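Side-chain contacts in transferrin (Manduca sexta, PDB 6WB6), which binds a single ferric ion together with a carbonate anion and serves as an iron-transport protein of the transferrin family in this insect: residues A[372-376]-A[377-381]; A[488-491]-A[492-496]; A[527-530]-A[531-534]; A[594-597]-A[598-601]; A[645-648]-A[649-653]. One frame throughout, in Å; residues are numbered along the deposited sequence.

Interaction 1. Residues A[372-376]-A[377-381]; sequences FAFSR and DIRPI
Phe374 and Arg379 face each other across a Schellman motif, the turn that ends helix 360-375 and hands the chain to strand 381-386. Two backbone bonds define the motif: Ile378 N donates to Ala373 O over 3.1 Å, and Asp377 N, in the C-prime residue with its positive phi of 67°, reaches Phe374 O. Ala373 CB rests against Ile378 CB, the apolar contact that often accompanies this turn.

The second kind of interaction is a stack. The guanidinium of Arg379 lies flat on one face of the Phe374 ring, centres 3.8 Å apart and planes 14° from parallel. With CG anti to the backbone N (chi1 -179°), Phe374 swings its ring beside its own carbonyl and over the arginine, while Ile381 CG1 comes up obliquely to CD1 of the ring.

Hydrogen bonds fix the rotation of the guanidinium. NH1 of Arg379 bridges two carbonyls, Ile378 O and Phe374 O, and NH2 is held by Ile342 O and Arg344 O. The carboxylate of Asp377 pairs with Arg344, whereas Arg376 turns off to Asp57 and Asp60; Asp57, predicted to bind iron though the ligands seen here are Tyr90 and Tyr204, lies in the N-terminal half. Phe374 O thus takes two donors: Asp377 N stands above the carbonyl plane, while Arg379 NH1, 3.0 Å from Phe374 O, lies in that plane on a lone pair.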
loop_
_atom_site.group_PDB
_atom_site.type_symbol
_atom_site.label_atom_id
_atom_site.label_comp_id
_atom_site.label_asym_id
_atom_site.label_seq_id
_atom_site.Cartn_x
_atom_site.Cartn_y
_atom_site.Cartn_z
ATOM N N PHE A 372 -11.892 4.199 -0.717
ATOM C CA PHE A 372 -10.661 4.675 -1.321
ATOM C C PHE A 372 -10.030 3.583 -2.188
ATOM O O PHE A 372 -9.733 3.802 -3.373
ATOM C CB PHE A 372 -9.697 5.136 -0.230
ATOM C CG PHE A 372 -8.360 5.523 -0.760
ATOM C CD1 PHE A 372 -8.195 6.727 -1.411
ATOM C CD2 PHE A 372 -7.282 4.693 -0.614
ATOM C CE1 PHE A 372 -6.967 7.082 -1.929
ATOM C CE2 PHE A 372 -6.058 5.039 -1.137
ATOM C CZ PHE A 372 -5.903 6.239 -1.785
ATOM N N ALA A 373 -9.834 2.391 -1.614
ATOM C CA ALA A 373 -9.215 1.299 -2.359
ATOM C C ALA A 373 -9.941 1.053 -3.667
ATOM O O ALA A 373 -9.312 0.878 -4.715
ATOM C CB ALA A 373 -9.201 0.023 -1.538
ATOM N N PHE A 374 -11.275 1.023 -3.622
ATOM C CA PHE A 374 -12.030 0.766 -4.838
ATOM C C PHE A 374 -11.792 1.858 -5.867
ATOM O O PHE A 374 -11.549 1.574 -7.038
ATOM C CB PHE A 374 -13.512 0.667 -4.538
ATOM C CG PHE A 374 -14.326 0.375 -5.734
ATOM C CD1 PHE A 374 -14.463 -0.918 -6.180
ATOM C CD2 PHE A 374 -14.968 1.388 -6.411
ATOM C CE1 PHE A 374 -15.210 -1.215 -7.275
ATOM C CE2 PHE A 374 -15.731 1.101 -7.521
ATOM C CZ PHE A 374 -15.852 -0.209 -7.950
ATOM N N SER A 375 -11.887 3.121 -5.451
ATOM C CA SER A 375 -11.661 4.218 -6.379
ATOM C C SER A 375 -10.253 4.192 -6.958
ATOM O O SER A 375 -10.008 4.842 -7.975
ATOM C CB SER A 375 -11.906 5.564 -5.686
ATOM O OG SER A 375 -10.986 5.752 -4.635
ATOM N N ARG A 376 -9.321 3.488 -6.317
ATOM C CA ARG A 376 -7.933 3.432 -6.750
ATOM C C ARG A 376 -7.593 2.114 -7.443
ATOM O O ARG A 376 -6.424 1.719 -7.474
ATOM C CB ARG A 376 -7.016 3.647 -5.559
ATOM C CG ARG A 376 -7.072 5.068 -4.984
ATOM C CD ARG A 376 -6.262 6.051 -5.819
ATOM N NE ARG A 376 -6.623 7.436 -5.507
ATOM C CZ ARG A 376 -5.936 8.503 -5.907
ATOM N NH1 ARG A 376 -4.835 8.358 -6.628
ATOM N NH2 ARG A 376 -6.346 9.719 -5.562
ATOM N N ASP A 377 -8.607 1.414 -7.949
ATOM C CA ASP A 377 -8.454 0.243 -8.805
ATOM C C ASP A 377 -7.831 -0.947 -8.085
ATOM O O ASP A 377 -7.227 -1.817 -8.726
ATOM C CB ASP A 377 -7.642 0.556 -10.067
ATOM C CG ASP A 377 -7.927 -0.461 -11.182
ATOM O OD1 ASP A 377 -9.115 -0.616 -11.524
ATOM O OD2 ASP A 377 -7.002 -1.143 -11.652
ATOM N N ILE A 378 -7.983 -1.020 -6.764
ATOM C CA ILE A 378 -7.507 -2.167 -5.993
ATOM C C ILE A 378 -8.673 -3.127 -5.855
ATOM O O ILE A 378 -9.791 -2.701 -5.554
ATOM C CB ILE A 378 -6.974 -1.737 -4.625
ATOM C CG1 ILE A 378 -5.797 -0.789 -4.811
ATOM C CG2 ILE A 378 -6.582 -2.942 -3.764
ATOM C CD1 ILE A 378 -5.224 -0.323 -3.474
ATOM N N ARG A 379 -8.421 -4.410 -6.154
ATOM C CA ARG A 379 -9.446 -5.452 -6.245
ATOM C C ARG A 379 -8.810 -6.715 -5.677
ATOM O O ARG A 379 -7.670 -7.057 -6.051
ATOM C CB ARG A 379 -9.919 -5.702 -7.674
ATOM C CG ARG A 379 -10.512 -4.494 -8.363
ATOM C CD ARG A 379 -11.879 -4.148 -7.823
ATOM N NE ARG A 379 -12.515 -3.123 -8.639
ATOM C CZ ARG A 379 -12.263 -1.815 -8.559
ATOM N NH1 ARG A 379 -11.378 -1.349 -7.681
ATOM N NH2 ARG A 379 -12.912 -0.972 -9.362
ATOM N N PRO A 380 -9.508 -7.451 -4.811
ATOM C CA PRO A 380 -10.908 -7.434 -4.367
ATOM C C PRO A 380 -11.401 -6.198 -3.607
ATOM O O PRO A 380 -10.667 -5.505 -2.890
ATOM C CB PRO A 380 -10.985 -8.656 -3.439
ATOM C CG PRO A 380 -9.593 -8.893 -2.994
ATOM C CD PRO A 380 -8.749 -8.542 -4.172
ATOM N N ILE A 381 -12.693 -5.943 -3.805
ATOM C CA ILE A 381 -13.394 -4.921 -3.045
ATOM C C ILE A 381 -13.327 -5.276 -1.581
ATOM O O ILE A 381 -13.527 -6.437 -1.191
ATOM C CB ILE A 381 -14.856 -4.827 -3.516
ATOM C CG1 ILE A 381 -14.907 -4.320 -4.952
ATOM C CG2 ILE A 381 -15.685 -3.922 -2.606
ATOM C CD1 ILE A 381 -16.122 -4.804 -5.713
#

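Interaction 2. Residues A[488-491]-A[492-496]; sequences CVKN and LGEFF
Cys488 opens the first turn of helix 488-495, its O accepting from Leu492 N at a short 2.6 Å. The cysteine SG is committed to a disulfide with Cys660, near the C terminus. Next comes Val489, whose O accepts from Gly493 N at 3.0 Å while its side chain turns away from the following turn.

Lys490 carries the side-chain contact. Its chain sets off on the far side from its backbone N (chi1 179°), runs extended and bends only at the last torsion (chi4 -70°), which swings NZ towards Glu494, one turn on. Glu494 folds at chi2 to meet it, and NZ of Lys490 stands 2.8 Å from OE2 of Glu494, a salt bridge of the i to i+4 kind. The ammonium approaches OE2 from the anti side, 28° out of the carboxylate plane; OE1 has a weak, long pairing with Lys519.

Asn491 closes the segment, its O accepting from Phe495 N. The helix lies against helix 467-479, where Leu492 and Phe495 both touch Leu477, and against strand 458-461, which Leu492 meets at His461.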
loop_
_atom_site.group_PDB
_atom_site.type_symbol
_atom_site.label_atom_id
_atom_site.label_comp_id
_atom_site.label_asym_id
_atom_site.label_seq_id
_atom_site.Cartn_x
_atom_site.Cartn_y
_atom_site.Cartn_z
ATOM N N CYS A 488 8.390 -24.777 34.056
ATOM C CA CYS A 488 9.256 -23.998 33.176
ATOM C C CYS A 488 9.722 -22.718 33.850
ATOM O O CYS A 488 10.919 -22.402 33.861
ATOM C CB CYS A 488 8.515 -23.672 31.886
ATOM S SG CYS A 488 7.848 -25.129 31.095
ATOM N N VAL A 489 8.788 -21.951 34.398
ATOM C CA VAL A 489 9.174 -20.699 35.029
ATOM C C VAL A 489 10.154 -20.977 36.159
ATOM O O VAL A 489 11.242 -20.393 36.209
ATOM C CB VAL A 489 7.930 -19.922 35.484
ATOM C CG1 VAL A 489 7.037 -20.788 36.394
ATOM C CG2 VAL A 489 8.339 -18.608 36.132
ATOM N N LYS A 490 9.833 -21.934 37.036
ATOM C CA LYS A 490 10.805 -22.315 38.062
ATOM C C LYS A 490 12.132 -22.703 37.420
ATOM O O LYS A 490 13.203 -22.259 37.844
ATOM C CB LYS A 490 10.270 -23.466 38.923
ATOM C CG LYS A 490 11.261 -23.923 40.007
ATOM C CD LYS A 490 10.863 -25.245 40.682
ATOM C CE LYS A 490 11.755 -25.553 41.894
ATOM N NZ LYS A 490 13.168 -25.920 41.559
ATOM N N ASN A 491 12.072 -23.496 36.390
ATOM C CA ASN A 491 13.314 -23.994 35.798
ATOM C C ASN A 491 14.069 -22.863 35.143
ATOM O O ASN A 491 15.285 -22.938 35.204
ATOM C CB ASN A 491 13.104 -25.125 34.852
ATOM C CG ASN A 491 13.035 -26.430 35.572
ATOM O OD1 ASN A 491 13.914 -26.760 36.323
ATOM N ND2 ASN A 491 11.999 -27.168 35.328
ATOM N N LEU A 492 13.371 -21.923 34.498
ATOM C CA LEU A 492 14.065 -20.727 34.036
ATOM C C LEU A 492 14.861 -20.135 35.177
ATOM O O LEU A 492 16.059 -19.850 35.040
ATOM C CB LEU A 492 13.082 -19.689 33.490
ATOM C CG LEU A 492 13.742 -18.354 33.096
ATOM C CD1 LEU A 492 14.708 -18.562 31.932
ATOM C CD2 LEU A 492 12.711 -17.281 32.761
ATOM N N GLY A 493 14.202 -19.977 36.330
ATOM C CA GLY A 493 14.878 -19.445 37.498
ATOM C C GLY A 493 16.087 -20.272 37.872
ATOM O O GLY A 493 17.125 -19.733 38.261
ATOM N N GLU A 494 15.985 -21.596 37.716
ATOM C CA GLU A 494 17.111 -22.451 38.054
ATOM C C GLU A 494 18.232 -22.354 37.026
ATOM O O GLU A 494 19.385 -22.613 37.370
ATOM C CB GLU A 494 16.651 -23.903 38.214
ATOM C CG GLU A 494 15.552 -24.110 39.271
ATOM C CD GLU A 494 15.998 -23.811 40.711
ATOM O OE1 GLU A 494 17.175 -23.449 40.918
ATOM O OE2 GLU A 494 15.160 -23.944 41.641
ATOM N N PHE A 495 17.942 -21.973 35.781
ATOM C CA PHE A 495 19.042 -21.719 34.851
ATOM C C PHE A 495 19.780 -20.430 35.210
ATOM O O PHE A 495 21.006 -20.424 35.358
ATOM C CB PHE A 495 18.541 -21.656 33.416
ATOM C CG PHE A 495 19.633 -21.376 32.424
ATOM C CD1 PHE A 495 20.051 -20.077 32.180
ATOM C CD2 PHE A 495 20.254 -22.410 31.750
ATOM C CE1 PHE A 495 21.082 -19.809 31.264
ATOM C CE2 PHE A 495 21.269 -22.143 30.834
ATOM C CZ PHE A 495 21.681 -20.824 30.603
ATOM N N PHE A 496 19.053 -19.320 35.352
ATOM C CA PHE A 496 19.658 -18.072 35.819
ATOM C C PHE A 496 19.661 -18.072 37.345
ATOM O O PHE A 496 19.043 -17.240 38.006
ATOM C CB PHE A 496 18.912 -16.870 35.252
ATOM C CG PHE A 496 19.013 -16.760 33.766
ATOM C CD1 PHE A 496 20.183 -16.321 33.172
ATOM C CD2 PHE A 496 17.950 -17.099 32.963
ATOM C CE1 PHE A 496 20.293 -16.218 31.807
ATOM C CE2 PHE A 496 18.059 -16.998 31.589
ATOM C CZ PHE A 496 19.240 -16.554 31.018
#

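Interaction 3. Residues A[527-530]-A[531-534]; sequences DSSA and WKCL
Cys533 N donates to Ser529 O at 2.8 Å, the first backbone bond of helix 530-535, and the same serine caps the turn with its side chain: Ser529 OG accepts from Lys532 N at 3.0 Å. The serine hydroxyl sits between its own backbone N and carbonyl carbon (chi1 81°), and from there it reaches forward over the start of the helix. Lys532 CB also comes within 3.1 Å of Ser529 OG.

The serine also serves an aromatic neighbour. Its CB stands over one face of the five-membered ring of Trp531, 3.9 Å from the centroid and 19° off the normal, a CH-pi contact; the indole is further stacked with His551. Asp527, two residues back, steadies the approach: its OD1 accepts from Ser529 N, forming an Asx turn, and OD2 lies 3.1 Å from CG of Lys532. The charges do not meet, since Asp527 OD2 and Lys532 NZ are 5.5 Å apart.

Leu534 N continues the helix by bonding to Ala530 O. Cys533 is tied to Cys460 by a disulfide, and Ala530 packs on Ala542 and Val544 of strand 542-545. An Asx turn leading into a serine N-cap is thus the entry to this short helix.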
loop_
_atom_site.group_PDB
_atom_site.type_symbol
_atom_site.label_atom_id
_atom_site.label_comp_id
_atom_site.label_asym_id
_atom_site.label_seq_id
_atom_site.Cartn_x
_atom_site.Cartn_y
_atom_site.Cartn_z
ATOM N N ASP A 527 14.176 -1.031 40.798
ATOM C CA ASP A 527 13.768 -0.549 39.485
ATOM C C ASP A 527 13.818 -1.725 38.525
ATOM O O ASP A 527 14.897 -2.157 38.112
ATOM C CB ASP A 527 14.692 0.592 39.057
ATOM C CG ASP A 527 14.415 1.115 37.652
ATOM O OD1 ASP A 527 13.615 0.540 36.882
ATOM O OD2 ASP A 527 15.019 2.148 37.334
ATOM N N SER A 528 12.670 -2.268 38.190
ATOM C CA SER A 528 12.618 -3.523 37.450
ATOM C C SER A 528 12.846 -3.368 35.953
ATOM O O SER A 528 12.731 -4.365 35.225
ATOM C CB SER A 528 11.271 -4.190 37.681
ATOM O OG SER A 528 10.219 -3.288 37.369
ATOM N N SER A 529 13.165 -2.171 35.462
ATOM C CA SER A 529 13.323 -2.014 34.024
ATOM C C SER A 529 14.544 -2.798 33.585
ATOM O O SER A 529 15.538 -2.883 34.314
ATOM C CB SER A 529 13.474 -0.543 33.632
ATOM O OG SER A 529 14.804 -0.091 33.837
ATOM N N ALA A 530 14.454 -3.400 32.401
ATOM C CA ALA A 530 15.530 -4.264 31.935
ATOM C C ALA A 530 16.804 -3.465 31.675
ATOM O O ALA A 530 17.913 -3.958 31.917
ATOM C CB ALA A 530 15.079 -5.012 30.671
ATOM N N TRP A 531 16.660 -2.224 31.210
ATOM C CA TRP A 531 17.834 -1.406 30.939
ATOM C C TRP A 531 18.496 -0.933 32.235
ATOM O O TRP A 531 19.725 -0.888 32.311
ATOM C CB TRP A 531 17.481 -0.217 30.029
ATOM C CG TRP A 531 16.099 0.379 30.218
ATOM C CD1 TRP A 531 15.767 1.474 30.961
ATOM C CD2 TRP A 531 14.875 -0.095 29.636
ATOM N NE1 TRP A 531 14.412 1.712 30.881
ATOM C CE2 TRP A 531 13.844 0.765 30.070
ATOM C CE3 TRP A 531 14.554 -1.162 28.794
ATOM C CZ2 TRP A 531 12.515 0.582 29.696
ATOM C CZ3 TRP A 531 13.242 -1.337 28.417
ATOM C CH2 TRP A 531 12.235 -0.469 28.870
ATOM N N LYS A 532 17.714 -0.610 33.279
ATOM C CA LYS A 532 18.344 -0.299 34.566
ATOM C C LYS A 532 18.942 -1.544 35.189
ATOM O O LYS A 532 20.018 -1.493 35.798
ATOM C CB LYS A 532 17.342 0.317 35.541
ATOM C CG LYS A 532 17.940 1.358 36.479
ATOM C CD LYS A 532 18.389 2.591 35.704
ATOM C CE LYS A 532 18.936 3.669 36.626
ATOM N NZ LYS A 532 19.621 4.736 35.844
ATOM N N CYS A 533 18.245 -2.674 35.044
ATOM C CA CYS A 533 18.706 -3.927 35.617
ATOM C C CYS A 533 20.010 -4.368 34.959
ATOM O O CYS A 533 20.932 -4.830 35.642
ATOM C CB CYS A 533 17.579 -4.956 35.476
ATOM S SG CYS A 533 17.930 -6.657 35.911
ATOM N N LEU A 534 20.135 -4.174 33.644
ATOM C CA LEU A 534 21.392 -4.514 32.980
ATOM C C LEU A 534 22.496 -3.549 33.383
ATOM O O LEU A 534 23.571 -3.973 33.820
ATOM C CB LEU A 534 21.224 -4.519 31.457
ATOM C CG LEU A 534 22.283 -5.349 30.710
ATOM C CD1 LEU A 534 22.207 -6.857 31.083
ATOM C CD2 LEU A 534 22.146 -5.191 29.216
#

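Interaction 4. Residues A[594-597]-A[598-601]; sequences FLSD and VSIA
Leu595 CB and Ile600 CG1 meet at 3.5 Å, the tight apolar side of the start of helix 597-611. The two side chains cross at about a right angle, Leu595 presenting its CB, and more distantly CD2, to CG1 of the isoleucine. Ile600 CG1 also comes to 3.4 Å from Ser596 O, which accepts from Ile600 N, so the isoleucine is pressed against both backbone and leucine. Equally close is the cap. Ser596 is the N-cap residue, and a first torsion of 71° brings its OG over the opening turn, where it accepts from Ser599 N at 2.9 Å with a nearly straight N-H...O of 167°. With an alanine in place of Ser596, Ser599 N would lose its capping acceptor and the first turn would probably fray.

The partly exposed side of the same hydroxyl is looser. Ser599 OG adds only a weak, long bond to Ser596 OG, and Val598 CB lies 3.8 Å from Ser596 OG. The carboxylate of Asp597 is taken up by His422, to which OD1 is hydrogen-bonded, while its backbone O accepts from Ala601 N.

Ile600 and Ala601 rest on Val424 of strand 422-428, Ile600 also touching Leu404 in a loop, whereas Val598 reaches across to Thr174 and Trp178 of helix 172-181, in the N-terminal half.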
loop_
_atom_site.group_PDB
_atom_site.type_symbol
_atom_site.label_atom_id
_atom_site.label_comp_id
_atom_site.label_asym_id
_atom_site.label_seq_id
_atom_site.Cartn_x
_atom_site.Cartn_y
_atom_site.Cartn_z
ATOM N N PHE A 594 -11.503 -21.079 1.852
ATOM C CA PHE A 594 -12.163 -20.087 1.021
ATOM C C PHE A 594 -11.141 -19.279 0.237
ATOM O O PHE A 594 -10.425 -19.855 -0.580
ATOM C CB PHE A 594 -13.066 -19.241 1.903
ATOM C CG PHE A 594 -14.100 -20.055 2.598
ATOM C CD1 PHE A 594 -15.187 -20.523 1.908
ATOM C CD2 PHE A 594 -13.959 -20.392 3.919
ATOM C CE1 PHE A 594 -16.148 -21.288 2.539
ATOM C CE2 PHE A 594 -14.915 -21.177 4.542
ATOM C CZ PHE A 594 -16.001 -21.621 3.839
ATOM N N LEU A 595 -11.050 -17.968 0.461
ATOM C CA LEU A 595 -10.182 -17.143 -0.372
ATOM C C LEU A 595 -8.734 -17.583 -0.206
ATOM O O LEU A 595 -8.299 -17.934 0.897
ATOM C CB LEU A 595 -10.341 -15.663 -0.010
ATOM C CG LEU A 595 -11.625 -14.948 -0.460
ATOM C CD1 LEU A 595 -12.796 -15.342 0.383
ATOM C CD2 LEU A 595 -11.489 -13.461 -0.353
ATOM N N SER A 596 -7.989 -17.593 -1.317
ATOM C CA SER A 596 -6.563 -17.884 -1.247
ATOM C C SER A 596 -5.846 -16.795 -0.450
ATOM O O SER A 596 -6.343 -15.680 -0.299
ATOM C CB SER A 596 -5.953 -17.957 -2.640
ATOM O OG SER A 596 -5.905 -16.658 -3.215
ATOM N N ASP A 597 -4.654 -17.128 0.057
ATOM C CA ASP A 597 -3.852 -16.127 0.749
ATOM C C ASP A 597 -3.525 -14.947 -0.167
ATOM O O ASP A 597 -3.533 -13.788 0.269
ATOM C CB ASP A 597 -2.586 -16.774 1.308
ATOM C CG ASP A 597 -2.887 -17.677 2.507
ATOM O OD1 ASP A 597 -4.073 -17.794 2.847
ATOM O OD2 ASP A 597 -1.964 -18.272 3.103
ATOM N N VAL A 598 -3.274 -15.215 -1.449
ATOM C CA VAL A 598 -3.034 -14.136 -2.406
ATOM C C VAL A 598 -4.257 -13.224 -2.494
ATOM O O VAL A 598 -4.158 -11.997 -2.342
ATOM C CB VAL A 598 -2.637 -14.736 -3.772
ATOM C CG1 VAL A 598 -2.628 -13.689 -4.864
ATOM C CG2 VAL A 598 -1.263 -15.424 -3.643
ATOM N N SER A 599 -5.439 -13.811 -2.663
ATOM C CA SER A 599 -6.645 -12.995 -2.746
ATOM C C SER A 599 -6.877 -12.175 -1.478
ATOM O O SER A 599 -7.384 -11.048 -1.552
ATOM C CB SER A 599 -7.846 -13.888 -3.040
ATOM O OG SER A 599 -7.896 -14.201 -4.416
ATOM N N ILE A 600 -6.468 -12.691 -0.321
ATOM C CA ILE A 600 -6.724 -12.007 0.946
ATOM C C ILE A 600 -5.689 -10.922 1.201
ATOM O O ILE A 600 -6.009 -9.816 1.663
ATOM C CB ILE A 600 -6.751 -13.038 2.086
ATOM C CG1 ILE A 600 -8.042 -13.866 1.975
ATOM C CG2 ILE A 600 -6.630 -12.349 3.438
ATOM C CD1 ILE A 600 -8.238 -14.837 3.113
ATOM N N ALA A 601 -4.434 -11.237 0.944
ATOM C CA ALA A 601 -3.374 -10.274 1.168
ATOM C C ALA A 601 -3.407 -9.154 0.143
ATOM O O ALA A 601 -2.932 -8.060 0.423
ATOM C CB ALA A 601 -2.013 -10.980 1.116
#

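Interaction 5. Residues A[645-648]-A[649-653]; sequences LDFE and KFKTI
Helix 644-659, near the C terminus, carries on its surface a cation-pi pair one turn apart, Phe647 and Lys651. The lysine chain lies over one face of the phenylalanine ring. Its CE stands 4.1 Å from the centroid of the Phe647 ring and 15° off the normal, a CH-pi contact, while NZ is off-centre, 4.0 Å from the same centroid at 32°. CG and CD pack along the CE1-CZ side, Lys651 CG coming to 3.5 Å from Phe647 CE1, and NZ ends near CE2 on the far rim. The aromatic side chain gets there because its first torsion turns the ring from the backbone N towards the following turn, and the lysine bends at chi3 (-61°) to cross the ring obliquely. An alanine in place of Phe647 has no ring face for Lys651 to lie on, and the ammonium end would probably be set free to swing.

The opposite charge of Glu648 is close without touching: its OE2 is 5.2 Å from NZ of Lys651, too far for a salt bridge, though the two may still attract weakly. Behind the pair, backbone bonds run regularly, Lys649 N to Leu645 O at 2.8 Å, Phe650 N to Asp646 O, Lys651 N to Phe647 O and Thr652 N to Glu648 O. Phe650 CD2 lies 3.1 Å from Asp646 O, a close approach of the ring to the preceding turn.

Phe647 touches His422 and Pro423 of strand 422-428, Asp646 and Phe650 meet Met582 of strand 581-582, and Lys649, Thr652 and Ile653 pack on Phe475 of helix 467-479.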
loop_
_atom_site.group_PDB
_atom_site.type_symbol
_atom_site.label_atom_id
_atom_site.label_comp_id
_atom_site.label_asym_id
_atom_site.label_seq_id
_atom_site.Cartn_x
_atom_site.Cartn_y
_atom_site.Cartn_z
ATOM N N LEU A 645 7.045 -20.711 7.632
ATOM C CA LEU A 645 7.982 -21.143 8.665
ATOM C C LEU A 645 7.901 -20.260 9.902
ATOM O O LEU A 645 8.071 -20.753 11.021
ATOM C CB LEU A 645 9.407 -21.169 8.129
ATOM C CG LEU A 645 9.804 -22.444 7.375
ATOM C CD1 LEU A 645 8.947 -22.643 6.133
ATOM C CD2 LEU A 645 11.280 -22.396 6.989
ATOM N N ASP A 646 7.675 -18.947 9.725
ATOM C CA ASP A 646 7.461 -18.081 10.880
ATOM C C ASP A 646 6.164 -18.447 11.589
ATOM O O ASP A 646 6.131 -18.541 12.816
ATOM C CB ASP A 646 7.444 -16.610 10.457
ATOM C CG ASP A 646 8.738 -16.184 9.742
ATOM O OD1 ASP A 646 9.811 -16.729 10.060
ATOM O OD2 ASP A 646 8.673 -15.303 8.860
ATOM N N PHE A 647 5.091 -18.666 10.830
ATOM C CA PHE A 647 3.876 -19.226 11.407
ATOM C C PHE A 647 4.190 -20.469 12.227
ATOM O O PHE A 647 3.814 -20.576 13.404
ATOM C CB PHE A 647 2.883 -19.584 10.305
ATOM C CG PHE A 647 1.583 -20.162 10.819
ATOM C CD1 PHE A 647 1.101 -19.815 12.070
ATOM C CD2 PHE A 647 0.850 -21.037 10.040
ATOM C CE1 PHE A 647 -0.097 -20.334 12.530
ATOM C CE2 PHE A 647 -0.344 -21.556 10.480
ATOM C CZ PHE A 647 -0.824 -21.203 11.736
ATOM N N GLU A 648 4.886 -21.427 11.611
ATOM C CA GLU A 648 5.113 -22.701 12.271
ATOM C C GLU A 648 5.972 -22.534 13.507
ATOM O O GLU A 648 5.688 -23.142 14.543
ATOM C CB GLU A 648 5.726 -23.683 11.287
ATOM C CG GLU A 648 4.690 -24.038 10.246
ATOM C CD GLU A 648 5.210 -24.912 9.125
ATOM O OE1 GLU A 648 6.452 -25.076 8.988
ATOM O OE2 GLU A 648 4.346 -25.420 8.382
ATOM N N LYS A 649 6.978 -21.657 13.443
ATOM C CA LYS A 649 7.744 -21.367 14.643
ATOM C C LYS A 649 6.862 -20.749 15.730
ATOM O O LYS A 649 6.979 -21.108 16.907
ATOM C CB LYS A 649 8.919 -20.451 14.319
ATOM C CG LYS A 649 9.607 -20.002 15.586
ATOM C CD LYS A 649 11.078 -19.773 15.452
ATOM C CE LYS A 649 11.698 -19.621 16.832
ATOM N NZ LYS A 649 12.841 -18.681 16.781
ATOM N N PHE A 650 5.965 -19.825 15.362
ATOM C CA PHE A 650 5.088 -19.228 16.368
ATOM C C PHE A 650 4.202 -20.287 17.009
ATOM O O PHE A 650 3.920 -20.225 18.210
ATOM C CB PHE A 650 4.234 -18.113 15.757
ATOM C CG PHE A 650 5.017 -16.862 15.387
ATOM C CD1 PHE A 650 6.058 -16.407 16.181
ATOM C CD2 PHE A 650 4.715 -16.159 14.239
ATOM C CE1 PHE A 650 6.765 -15.276 15.831
ATOM C CE2 PHE A 650 5.424 -15.047 13.886
ATOM C CZ PHE A 650 6.443 -14.602 14.682
ATOM N N LYS A 651 3.767 -21.277 16.227
ATOM C CA LYS A 651 2.962 -22.355 16.791
ATOM C C LYS A 651 3.772 -23.215 17.746
ATOM O O LYS A 651 3.254 -23.659 18.777
ATOM C CB LYS A 651 2.378 -23.222 15.677
ATOM C CG LYS A 651 1.248 -22.561 14.919
ATOM C CD LYS A 651 0.488 -23.558 14.077
ATOM C CE LYS A 651 1.381 -24.208 13.037
ATOM N NZ LYS A 651 0.585 -24.610 11.867
ATOM N N THR A 652 5.038 -23.470 17.428
ATOM C CA THR A 652 5.837 -24.293 18.328
ATOM C C THR A 652 6.070 -23.558 19.637
ATOM O O THR A 652 5.926 -24.139 20.721
ATOM C CB THR A 652 7.170 -24.685 17.672
ATOM O OG1 THR A 652 6.908 -25.338 16.418
ATOM C CG2 THR A 652 7.969 -25.639 18.566
ATOM N N ILE A 653 6.390 -22.264 19.557
ATOM C CA ILE A 653 6.590 -21.475 20.765
ATOM C C ILE A 653 5.352 -21.539 21.652
ATOM O O ILE A 653 5.435 -21.838 22.850
ATOM C CB ILE A 653 6.947 -20.032 20.395
ATOM C CG1 ILE A 653 8.382 -20.005 19.834
ATOM C CG2 ILE A 653 6.755 -19.135 21.604
ATOM C CD1 ILE A 653 8.832 -18.640 19.274
#

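Overall arrangement
All five contacts are local and follow one another along the second transferrin half; none encloses or crosses another. Interaction 1 closes the end of helix 360-375, interaction 2 lies along helix 488-495, interactions 3 and 4 open helices 530-535 and 597-611, and interaction 5 lies within helix 644-659. Interactions 1 and 4 meet directly, Pro380 CG reaching Ser599 O at 3.4 Å, and both also touch the N-terminal half. Interactions 4 and 5, whose nearest atoms are about 8 Å apart, share strand 422-428. Helix 467-479 serves both interaction 2 and interaction 5, whereas interaction 3 stands with its centre about 19 Å from that of interaction 2.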